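Local coordinates for phosphonate monoester hydrolase (Ruegeria pomeroyi, PDB 4UPK), which belongs to the sulfatase family of the alkaline phosphatase-like hydrolases and assembles from four protein chains, at residues 123-135 and 150-164. Numbering follows the deposited sequence.
Sequences YLPLLFGYTDTSQ and YEFPMRGFHEVTEMR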
loop_
_atom_site.group_PDB
_atom_site.type_symbol
_atom_site.label_atom_id
_atom_site.label_comp_id
_atom_site.label_asym_id
_atom_site.label_seq_id
_atom_site.Cartn_x
_atom_site.Cartn_y
_atom_site.Cartn_z
ATOM N N TYR A 123 -2.326 -22.018 -6.408
ATOM C CA TYR A 123 -3.059 -22.767 -5.390
ATOM C C TYR A 123 -3.931 -21.883 -4.511
ATOM O O TYR A 123 -3.545 -20.760 -4.170
ATOM C CB TYR A 123 -2.087 -23.519 -4.477
ATOM C CG TYR A 123 -1.415 -24.716 -5.113
ATOM C CD1 TYR A 123 -0.203 -24.585 -5.779
ATOM C CD2 TYR A 123 -1.954 -25.993 -4.987
ATOM C CE1 TYR A 123 0.438 -25.690 -6.347
ATOM C CE2 TYR A 123 -1.332 -27.102 -5.561
ATOM C CZ TYR A 123 -0.137 -26.944 -6.241
ATOM O OH TYR A 123 0.492 -28.038 -6.767
ATOM N N LEU A 124 -5.098 -22.417 -4.108
ATOM C CA LEU A 124 -5.949 -21.757 -3.129
ATOM C C LEU A 124 -5.664 -22.515 -1.828
ATOM O O LEU A 124 -6.038 -23.686 -1.720
ATOM C CB LEU A 124 -7.448 -21.797 -3.495
ATOM C CG LEU A 124 -8.400 -21.104 -2.490
ATOM C CD1 LEU A 124 -8.299 -19.595 -2.571
ATOM C CD2 LEU A 124 -9.820 -21.503 -2.720
ATOM N N PRO A 125 -4.927 -21.904 -0.865
ATOM C CA PRO A 125 -4.602 -22.620 0.378
ATOM C C PRO A 125 -5.840 -22.820 1.253
ATOM O O PRO A 125 -6.393 -21.861 1.791
ATOM C CB PRO A 125 -3.516 -21.741 1.031
ATOM C CG PRO A 125 -3.149 -20.719 -0.000
ATOM C CD PRO A 125 -4.360 -20.548 -0.846
ATOM N N LEU A 126 -6.306 -24.064 1.358
ATOM C CA LEU A 126 -7.511 -24.380 2.135
ATOM C C LEU A 126 -7.157 -24.641 3.583
ATOM O O LEU A 126 -6.298 -25.487 3.862
ATOM C CB LEU A 126 -8.253 -25.574 1.528
ATOM C CG LEU A 126 -8.570 -25.480 0.021
ATOM C CD1 LEU A 126 -8.941 -26.826 -0.539
ATOM C CD2 LEU A 126 -9.637 -24.442 -0.266
ATOM N N LEU A 127 -7.799 -23.902 4.507
ATOM C CA LEU A 127 -7.559 -24.056 5.934
ATOM C C LEU A 127 -8.654 -24.765 6.693
ATOM O O LEU A 127 -9.801 -24.318 6.725
ATOM C CB LEU A 127 -7.184 -22.714 6.611
ATOM C CG LEU A 127 -6.920 -22.720 8.123
ATOM C CD1 LEU A 127 -5.591 -23.442 8.458
ATOM C CD2 LEU A 127 -6.889 -21.297 8.659
ATOM N N PHE A 128 -8.266 -25.862 7.359
ATOM C CA PHE A 128 -9.141 -26.647 8.229
ATOM C C PHE A 128 -8.527 -26.577 9.611
ATOM O O PHE A 128 -7.604 -27.341 9.918
ATOM C CB PHE A 128 -9.245 -28.089 7.734
ATOM C CG PHE A 128 -9.961 -28.209 6.423
ATOM C CD1 PHE A 128 -11.341 -28.375 6.381
ATOM C CD2 PHE A 128 -9.257 -28.179 5.224
ATOM C CE1 PHE A 128 -12.008 -28.492 5.163
ATOM C CE2 PHE A 128 -9.920 -28.296 4.004
ATOM C CZ PHE A 128 -11.296 -28.457 3.982
ATOM N N GLY A 129 -8.965 -25.578 10.376
ATOM C CA GLY A 129 -8.444 -25.333 11.705
ATOM C C GLY A 129 -8.060 -23.910 12.035
ATOM O O GLY A 129 -8.923 -23.039 12.091
ATOM N N TYR A 130 -6.777 -23.687 12.359
ATOM C CA TYR A 130 -6.208 -22.400 12.822
ATOM C C TYR A 130 -4.748 -22.220 12.402
ATOM O O TYR A 130 -4.075 -23.207 12.128
ATOM C CB TYR A 130 -6.277 -22.325 14.365
ATOM C CG TYR A 130 -5.564 -23.481 15.042
ATOM C CD1 TYR A 130 -6.186 -24.718 15.193
ATOM C CD2 TYR A 130 -4.259 -23.341 15.525
ATOM C CE1 TYR A 130 -5.545 -25.780 15.826
ATOM C CE2 TYR A 130 -3.596 -24.408 16.119
ATOM C CZ TYR A 130 -4.245 -25.633 16.258
ATOM O OH TYR A 130 -3.631 -26.721 16.819
ATOM N N THR A 131 -4.247 -20.965 12.431
ATOM C CA THR A 131 -2.831 -20.594 12.142
ATOM C C THR A 131 -2.213 -19.868 13.342
ATOM O O THR A 131 -0.990 -19.793 13.439
ATOM C CB THR A 131 -2.669 -19.745 10.852
ATOM O OG1 THR A 131 -3.505 -18.600 10.935
ATOM C CG2 THR A 131 -2.976 -20.517 9.595
ATOM N N ASP A 132 -3.060 -19.353 14.262
ATOM C CA ASP A 132 -2.658 -18.604 15.460
ATOM C C ASP A 132 -1.741 -17.435 15.137
ATOM O O ASP A 132 -0.683 -17.254 15.769
ATOM C CB ASP A 132 -2.083 -19.529 16.569
ATOM C CG ASP A 132 -3.116 -20.369 17.284
ATOM O OD1 ASP A 132 -4.325 -20.061 17.164
ATOM O OD2 ASP A 132 -2.720 -21.309 17.997
ATOM N N THR A 133 -2.168 -16.632 14.143
ATOM C CA THR A 133 -1.419 -15.490 13.634
ATOM C C THR A 133 -1.893 -14.158 14.229
ATOM O O THR A 133 -3.073 -13.803 14.124
ATOM C CB THR A 133 -1.374 -15.473 12.099
ATOM O OG1 THR A 133 -1.206 -16.794 11.599
ATOM C CG2 THR A 133 -0.260 -14.568 11.552
ATOM N N SER A 134 -0.941 -13.420 14.833
ATOM C CA SER A 134 -1.179 -12.097 15.380
ATOM C C SER A 134 -1.006 -11.139 14.206
ATOM O O SER A 134 0.067 -11.074 13.593
ATOM C CB SER A 134 -0.185 -11.801 16.491
ATOM O OG SER A 134 -0.238 -12.811 17.481
ATOM N N GLN A 135 -2.095 -10.472 13.838
ATOM C CA GLN A 135 -2.117 -9.582 12.680
ATOM C C GLN A 135 -1.384 -8.261 12.895
ATOM O O GLN A 135 -1.216 -7.816 14.035
ATOM C CB GLN A 135 -3.556 -9.380 12.145
ATOM C CG GLN A 135 -4.370 -10.673 11.964
ATOM C CD GLN A 135 -3.772 -11.705 11.031
ATOM O OE1 GLN A 135 -3.477 -11.436 9.867
ATOM N NE2 GLN A 135 -3.658 -12.941 11.498
ATOM N N TYR A 150 -5.308 -13.464 18.751
ATOM C CA TYR A 150 -4.040 -13.932 18.211
ATOM C C TYR A 150 -4.151 -15.343 17.613
ATOM O O TYR A 150 -3.139 -15.986 17.333
ATOM C CB TYR A 150 -2.871 -13.766 19.197
ATOM C CG TYR A 150 -2.960 -14.513 20.514
ATOM C CD1 TYR A 150 -2.809 -15.899 20.566
ATOM C CD2 TYR A 150 -3.016 -13.824 21.724
ATOM C CE1 TYR A 150 -2.834 -16.589 21.777
ATOM C CE2 TYR A 150 -3.017 -14.502 22.946
ATOM C CZ TYR A 150 -2.934 -15.888 22.965
ATOM O OH TYR A 150 -2.933 -16.575 24.158
ATOM N N GLU A 151 -5.393 -15.806 17.407
ATOM C CA GLU A 151 -5.748 -17.097 16.825
ATOM C C GLU A 151 -6.230 -16.911 15.383
ATOM O O GLU A 151 -6.597 -17.893 14.720
ATOM C CB GLU A 151 -6.894 -17.724 17.622
ATOM C CG GLU A 151 -6.609 -18.122 19.055
ATOM C CD GLU A 151 -7.795 -18.871 19.629
ATOM O OE1 GLU A 151 -8.921 -18.318 19.636
ATOM O OE2 GLU A 151 -7.607 -20.049 20.004
ATOM N N PHE A 152 -6.257 -15.648 14.918
ATOM C CA PHE A 152 -6.728 -15.233 13.598
ATOM C C PHE A 152 -5.974 -15.885 12.403
ATOM O O PHE A 152 -4.745 -16.009 12.482
ATOM C CB PHE A 152 -6.743 -13.696 13.493
ATOM C CG PHE A 152 -7.766 -13.194 12.504
ATOM C CD1 PHE A 152 -9.115 -13.148 12.839
ATOM C CD2 PHE A 152 -7.391 -12.837 11.211
ATOM C CE1 PHE A 152 -10.071 -12.735 11.905
ATOM C CE2 PHE A 152 -8.345 -12.446 10.271
ATOM C CZ PHE A 152 -9.681 -12.383 10.625
ATOM N N PRO A 153 -6.689 -16.318 11.309
ATOM C CA PRO A 153 -5.986 -16.922 10.160
ATOM C C PRO A 153 -5.053 -15.976 9.395
ATOM O O PRO A 153 -5.376 -14.814 9.131
ATOM C CB PRO A 153 -7.116 -17.454 9.276
ATOM C CG PRO A 153 -8.285 -16.601 9.616
ATOM C CD PRO A 153 -8.152 -16.288 11.075
ATOM N N MET A 154 -3.895 -16.523 9.023
ATOM C CA MET A 154 -2.818 -15.884 8.291
ATOM C C MET A 154 -3.266 -15.498 6.874
ATOM O O MET A 154 -3.990 -16.251 6.218
ATOM C CB MET A 154 -1.626 -16.854 8.228
ATOM C CG MET A 154 -0.376 -16.279 7.631
ATOM S SD MET A 154 0.957 -17.498 7.667
ATOM C CE MET A 154 1.889 -16.926 9.042
ATOM N N ARG A 155 -2.809 -14.311 6.425
ATOM C CA ARG A 155 -2.993 -13.719 5.108
ATOM C C ARG A 155 -2.616 -14.747 4.026
ATOM O O ARG A 155 -1.517 -15.317 4.068
ATOM C CB ARG A 155 -2.079 -12.480 4.993
ATOM C CG ARG A 155 -2.127 -11.768 3.653
ATOM C CD ARG A 155 -0.961 -10.827 3.442
ATOM N NE ARG A 155 -1.067 -10.193 2.127
ATOM C CZ ARG A 155 -0.301 -9.194 1.698
ATOM N NH1 ARG A 155 0.652 -8.696 2.478
ATOM N NH2 ARG A 155 -0.488 -8.679 0.489
ATOM N N GLY A 156 -3.537 -14.971 3.087
ATOM C CA GLY A 156 -3.339 -15.916 2.001
ATOM C C GLY A 156 -4.134 -17.190 2.180
ATOM O O GLY A 156 -4.530 -17.806 1.192
ATOM N N PHE A 157 -4.381 -17.602 3.441
ATOM C CA PHE A 157 -5.152 -18.810 3.733
ATOM C C PHE A 157 -6.626 -18.585 3.537
ATOM O O PHE A 157 -7.172 -17.562 3.962
ATOM C CB PHE A 157 -4.874 -19.355 5.149
ATOM C CG PHE A 157 -3.649 -20.231 5.271
ATOM C CD1 PHE A 157 -3.674 -21.557 4.848
ATOM C CD2 PHE A 157 -2.469 -19.734 5.807
ATOM C CE1 PHE A 157 -2.533 -22.370 4.943
ATOM C CE2 PHE A 157 -1.329 -20.545 5.909
ATOM C CZ PHE A 157 -1.371 -21.862 5.481
ATOM N N HIS A 158 -7.272 -19.543 2.868
ATOM C CA HIS A 158 -8.692 -19.499 2.630
ATOM C C HIS A 158 -9.298 -20.487 3.619
ATOM O O HIS A 158 -9.083 -21.700 3.533
ATOM C CB HIS A 158 -9.052 -19.814 1.177
ATOM C CG HIS A 158 -10.460 -19.434 0.835
ATOM N ND1 HIS A 158 -10.752 -18.218 0.236
ATOM C CD2 HIS A 158 -11.613 -20.114 1.033
ATOM C CE1 HIS A 158 -12.066 -18.202 0.073
ATOM N NE2 HIS A 158 -12.629 -19.328 0.528
ATOM N N GLU A 159 -9.983 -19.938 4.624
ATOM C CA GLU A 159 -10.577 -20.726 5.684
ATOM C C GLU A 159 -11.851 -21.435 5.230
ATOM O O GLU A 159 -12.800 -20.780 4.816
ATOM C CB GLU A 159 -10.826 -19.842 6.904
ATOM C CG GLU A 159 -11.090 -20.612 8.174
ATOM C CD GLU A 159 -11.471 -19.688 9.303
ATOM O OE1 GLU A 159 -12.578 -19.110 9.239
ATOM O OE2 GLU A 159 -10.671 -19.543 10.256
ATOM N N VAL A 160 -11.841 -22.777 5.293
ATOM C CA VAL A 160 -12.967 -23.648 4.969
ATOM C C VAL A 160 -13.751 -23.941 6.276
ATOM O O VAL A 160 -14.973 -23.789 6.302
ATOM C CB VAL A 160 -12.532 -24.938 4.223
ATOM C CG1 VAL A 160 -13.749 -25.663 3.653
ATOM C CG2 VAL A 160 -11.537 -24.622 3.106
ATOM N N THR A 161 -13.031 -24.324 7.357
ATOM C CA THR A 161 -13.575 -24.595 8.678
ATOM C C THR A 161 -12.717 -23.889 9.708
ATOM O O THR A 161 -11.508 -24.142 9.779
ATOM C CB THR A 161 -13.643 -26.100 8.960
ATOM O OG1 THR A 161 -14.400 -26.736 7.938
ATOM C CG2 THR A 161 -14.265 -26.425 10.363
ATOM N N GLU A 162 -13.360 -23.028 10.526
ATOM C CA GLU A 162 -12.737 -22.319 11.635
ATOM C C GLU A 162 -12.719 -23.280 12.825
ATOM O O GLU A 162 -13.764 -23.791 13.236
ATOM C CB GLU A 162 -13.530 -21.034 11.981
ATOM C CG GLU A 162 -13.019 -20.276 13.209
ATOM C CD GLU A 162 -13.621 -20.686 14.542
ATOM O OE1 GLU A 162 -14.866 -20.655 14.665
ATOM O OE2 GLU A 162 -12.850 -21.050 15.462
ATOM N N MET A 163 -11.541 -23.496 13.394
ATOM C CA MET A 163 -11.383 -24.383 14.536
ATOM C C MET A 163 -10.179 -23.967 15.378
ATOM O O MET A 163 -9.163 -24.666 15.443
ATOM C CB MET A 163 -11.360 -25.864 14.120
ATOM C CG MET A 163 -11.387 -26.845 15.297
ATOM S SD MET A 163 -12.913 -27.813 15.502
ATOM C CE MET A 163 -13.199 -28.211 14.009
ATOM N N ARG A 164 -10.329 -22.811 16.032
ATOM C CA ARG A 164 -9.362 -22.271 16.965
ATOM C C ARG A 164 -9.899 -22.613 18.360
ATOM O O ARG A 164 -11.102 -22.484 18.596
ATOM C CB ARG A 164 -9.236 -20.743 16.803
ATOM C CG ARG A 164 -9.146 -20.276 15.370
ATOM C CD ARG A 164 -9.598 -18.838 15.260
ATOM N NE ARG A 164 -10.219 -18.593 13.962
ATOM C CZ ARG A 164 -10.591 -17.399 13.524
ATOM N NH1 ARG A 164 -10.396 -16.319 14.272
ATOM N NH2 ARG A 164 -11.162 -17.271 12.337
HETATM O O HOH W 1 -9.000 -20.516 11.885
HETATM O O HOH W 2 -6.399 -19.319 12.375
HETATM O O HOH W 3 -6.209 -21.457 18.076
HETATM O O HOH W 4 -1.502 -12.715 8.523
#
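Val-160 lies over one face of the Phe-128 ring, its CB 4.0 Å from the ring centroid in a CH-pi contact. With CG1 anti to the backbone N (chi1 -168°), that methyl reaches CE1 and CZ of the ring, while CG2 meets CB of Leu-126. Behind this packing runs a parallel ladder: His-158 N donates to Pro-125 O, Leu-127 N to His-158 O, and Gly-129 N to Thr-161 O. Between them Leu-127 O accepts from Val-160 N (2.9 Å) and Thr-161 N (3.3 Å); a beta bulge, with Val-160 the extra residue, shifts the register by one. At Gly-129 (phi 132°, psi -119°) a CB would jam against Phe-128 O, which calls for glycine.

Beyond the ladder, Thr-131 OG1 takes the N-H of Met-154 at 2.8 Å and shares a hydrogen bond with Thr-133 OG1. In Thr-131, CG2 stands anti to the carbonyl carbon, over a face of the Phe-157 ring, 4.3 Å from the centroid. Thr-133 N bonds Phe-152 O at 3.1 Å. Asp-132 and Glu-151 side chains lie side by side, OD1 and OE2 bridged by a water; OE2 also accepts from Glu-166 N.

Helix 213-224 packs on Val-160 and Thr-161, and His-158 bonds Glu-159 of the second subunit. Leu-126 and Phe-128 also bond strand 234-239, placing strand 125-127 between it and 158-162 in the mixed sheet of the alkaline phosphatase-like fold.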